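Local structure of type-2 ice-structuring protein (Brachyopsis rostratus, 2ZIB) at residues Ser47-Glu52 / Gly83-Tyr88. The protein binds to ice crystals and inhibits their growth, protecting the fish's blood from freezing in subzero sea water. Numbering follows the deposited sequence.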
loop_
_atom_site.group_PDB
_atom_site.type_symbol
_atom_site.label_atom_id
_atom_site.label_comp_id
_atom_site.label_asym_id
_atom_site.label_seq_id
_atom_site.Cartn_x
_atom_site.Cartn_y
_atom_site.Cartn_z
ATOM N N SER A 47 1.619 0.097 4.140
ATOM C CA SER A 47 2.224 -1.219 4.330
ATOM C C SER A 47 1.185 -2.147 4.955
ATOM O O SER A 47 0.253 -1.693 5.641
ATOM C CB SER A 47 3.468 -1.101 5.199
ATOM O OG SER A 47 3.097 -0.667 6.495
ATOM N N ILE A 48 1.346 -3.451 4.728
ATOM C CA ILE A 48 0.376 -4.456 5.134
ATOM C C ILE A 48 1.083 -5.585 5.867
ATOM O O ILE A 48 2.080 -6.143 5.383
ATOM C CB ILE A 48 -0.363 -5.002 3.909
ATOM C CG1 ILE A 48 -1.008 -3.868 3.090
ATOM C CG2 ILE A 48 -1.385 -6.075 4.345
ATOM C CD1 ILE A 48 -1.865 -4.316 1.920
ATOM N N HIS A 49 0.601 -5.898 7.073
ATOM C CA HIS A 49 1.374 -6.762 7.991
ATOM C C HIS A 49 0.623 -7.973 8.466
ATOM O O HIS A 49 1.146 -8.717 9.288
ATOM C CB HIS A 49 1.838 -5.928 9.192
ATOM C CG HIS A 49 2.737 -4.821 8.764
ATOM N ND1 HIS A 49 4.037 -5.062 8.404
ATOM C CD2 HIS A 49 2.493 -3.512 8.496
ATOM C CE1 HIS A 49 4.571 -3.939 7.946
ATOM N NE2 HIS A 49 3.655 -2.977 8.018
ATOM N N SER A 50 -0.572 -8.192 7.934
ATOM C CA SER A 50 -1.386 -9.367 8.296
ATOM C C SER A 50 -2.483 -9.541 7.305
ATOM O O SER A 50 -2.849 -8.600 6.590
ATOM C CB SER A 50 -2.042 -9.211 9.680
ATOM O OG SER A 50 -2.952 -8.148 9.665
ATOM N N LEU A 51 -3.099 -10.726 7.314
ATOM C CA LEU A 51 -4.292 -10.914 6.508
ATOM C C LEU A 51 -5.399 -10.021 7.000
ATOM O O LEU A 51 -6.200 -9.544 6.201
ATOM C CB LEU A 51 -4.744 -12.387 6.515
ATOM C CG LEU A 51 -5.963 -12.656 5.611
ATOM C CD1 LEU A 51 -5.854 -12.343 4.106
ATOM C CD2 LEU A 51 -6.382 -14.146 5.793
ATOM N N GLU A 52 -5.446 -9.765 8.311
ATOM C CA GLU A 52 -6.443 -8.813 8.816
ATOM C C GLU A 52 -6.360 -7.443 8.141
ATOM O O GLU A 52 -7.385 -6.873 7.738
ATOM C CB GLU A 52 -6.243 -8.657 10.320
ATOM C CG GLU A 52 -7.263 -7.844 11.070
ATOM C CD GLU A 52 -7.182 -8.153 12.556
ATOM O OE1 GLU A 52 -6.120 -7.872 13.188
ATOM O OE2 GLU A 52 -8.147 -8.723 13.091
ATOM N N GLY A 83 9.282 2.042 6.167
ATOM C CA GLY A 83 10.350 1.449 6.971
ATOM C C GLY A 83 9.931 0.270 7.829
ATOM O O GLY A 83 10.778 -0.282 8.552
ATOM N N THR A 84 8.665 -0.142 7.803
ATOM C CA THR A 84 8.215 -1.264 8.620
ATOM C C THR A 84 8.663 -2.581 7.998
ATOM O O THR A 84 9.035 -2.622 6.826
ATOM C CB THR A 84 6.690 -1.254 8.778
ATOM O OG1 THR A 84 6.061 -1.393 7.491
ATOM C CG2 THR A 84 6.195 0.053 9.444
ATOM N N PRO A 85 8.662 -3.672 8.784
ATOM C CA PRO A 85 9.155 -4.928 8.250
ATOM C C PRO A 85 8.274 -5.577 7.176
ATOM O O PRO A 85 7.055 -5.400 7.243
ATOM C CB PRO A 85 9.233 -5.843 9.505
ATOM C CG PRO A 85 8.458 -5.209 10.547
ATOM C CD PRO A 85 8.311 -3.761 10.218
ATOM N N VAL A 86 8.886 -6.271 6.207
ATOM C CA VAL A 86 8.106 -7.096 5.297
ATOM C C VAL A 86 7.892 -8.446 5.984
ATOM O O VAL A 86 8.632 -9.432 5.779
ATOM C CB VAL A 86 8.755 -7.213 3.908
ATOM C CG1 VAL A 86 7.810 -7.964 2.950
ATOM C CG2 VAL A 86 9.082 -5.828 3.354
ATOM N N ASP A 87 6.945 -8.454 6.892
ATOM C CA ASP A 87 6.695 -9.595 7.775
ATOM C C ASP A 87 5.418 -10.345 7.391
ATOM O O ASP A 87 5.009 -11.285 8.051
ATOM C CB ASP A 87 6.659 -9.152 9.244
ATOM C CG ASP A 87 5.618 -8.077 9.543
ATOM O OD1 ASP A 87 4.968 -7.564 8.598
ATOM O OD2 ASP A 87 5.402 -7.658 10.725
ATOM N N TYR A 88 4.814 -9.955 6.282
ATOM C CA TYR A 88 3.629 -10.582 5.721
ATOM C C TYR A 88 3.692 -10.379 4.200
ATOM O O TYR A 88 4.032 -9.285 3.709
ATOM C CB TYR A 88 2.368 -9.930 6.271
ATOM C CG TYR A 88 1.109 -10.372 5.615
ATOM C CD1 TYR A 88 0.563 -11.650 5.866
ATOM C CD2 TYR A 88 0.457 -9.525 4.703
ATOM C CE1 TYR A 88 -0.604 -12.050 5.244
ATOM C CE2 TYR A 88 -0.717 -9.937 4.076
ATOM C CZ TYR A 88 -1.232 -11.197 4.346
ATOM O OH TYR A 88 -2.401 -11.589 3.704
HETATM O O HOH W 1 4.690 -7.040 5.196
HETATM O O HOH W 2 3.040 -8.876 11.352
#
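H49 reaches across to D87 through its imidazole, the main polar link between the segments. H49 ND1 donates to D87 OD1 over 2.7 Å in a nearly straight bond (168°), with the oxygen in the ring plane and met on the syn side of the carboxylate, somewhat out of the carboxylate plane. The carboxylate, turned 75° to the ring, is brought there by a first torsion that sets CG between the backbone N and carbonyl carbon of D87. Imidazole suits the place because its second nitrogen also serves: H49 NE2 donates to S47 OG at 2.8 Å, while T84 OG1 lies 2.9 Å from H49 NE2 at the ring edge. D82 binds both hydroxyls, and W80 meets the imidazole ring.

Packing is the work of Y88. With CG anti to the backbone N (chi1 172°), its ring lies under the turn into helix 51-60, the carbonyl carbon of S50 sitting 3.5 Å above the ring centre. A flat aromatic ring can lie against the S50-L51 peptide while its edge and tip meet aliphatic groups: I48 CG2 touches Y88 CD2 and Y88 CE2, both at 3.9 Å, and L51 packs CB and CD1 about the phenolic OH.

Water completes the join. One molecule bridges I48 O and Y88 O by hydrogen bonds; another links H49 O to D87 OD2, the latter bond weak.

With D87 accepting at ND1 and NE2 donating to S47, the imidazole is probably protonated, its charge then met by D87 directly and by D82 through the S47 hydroxyl; this ties two loops of the C-type lectin fold.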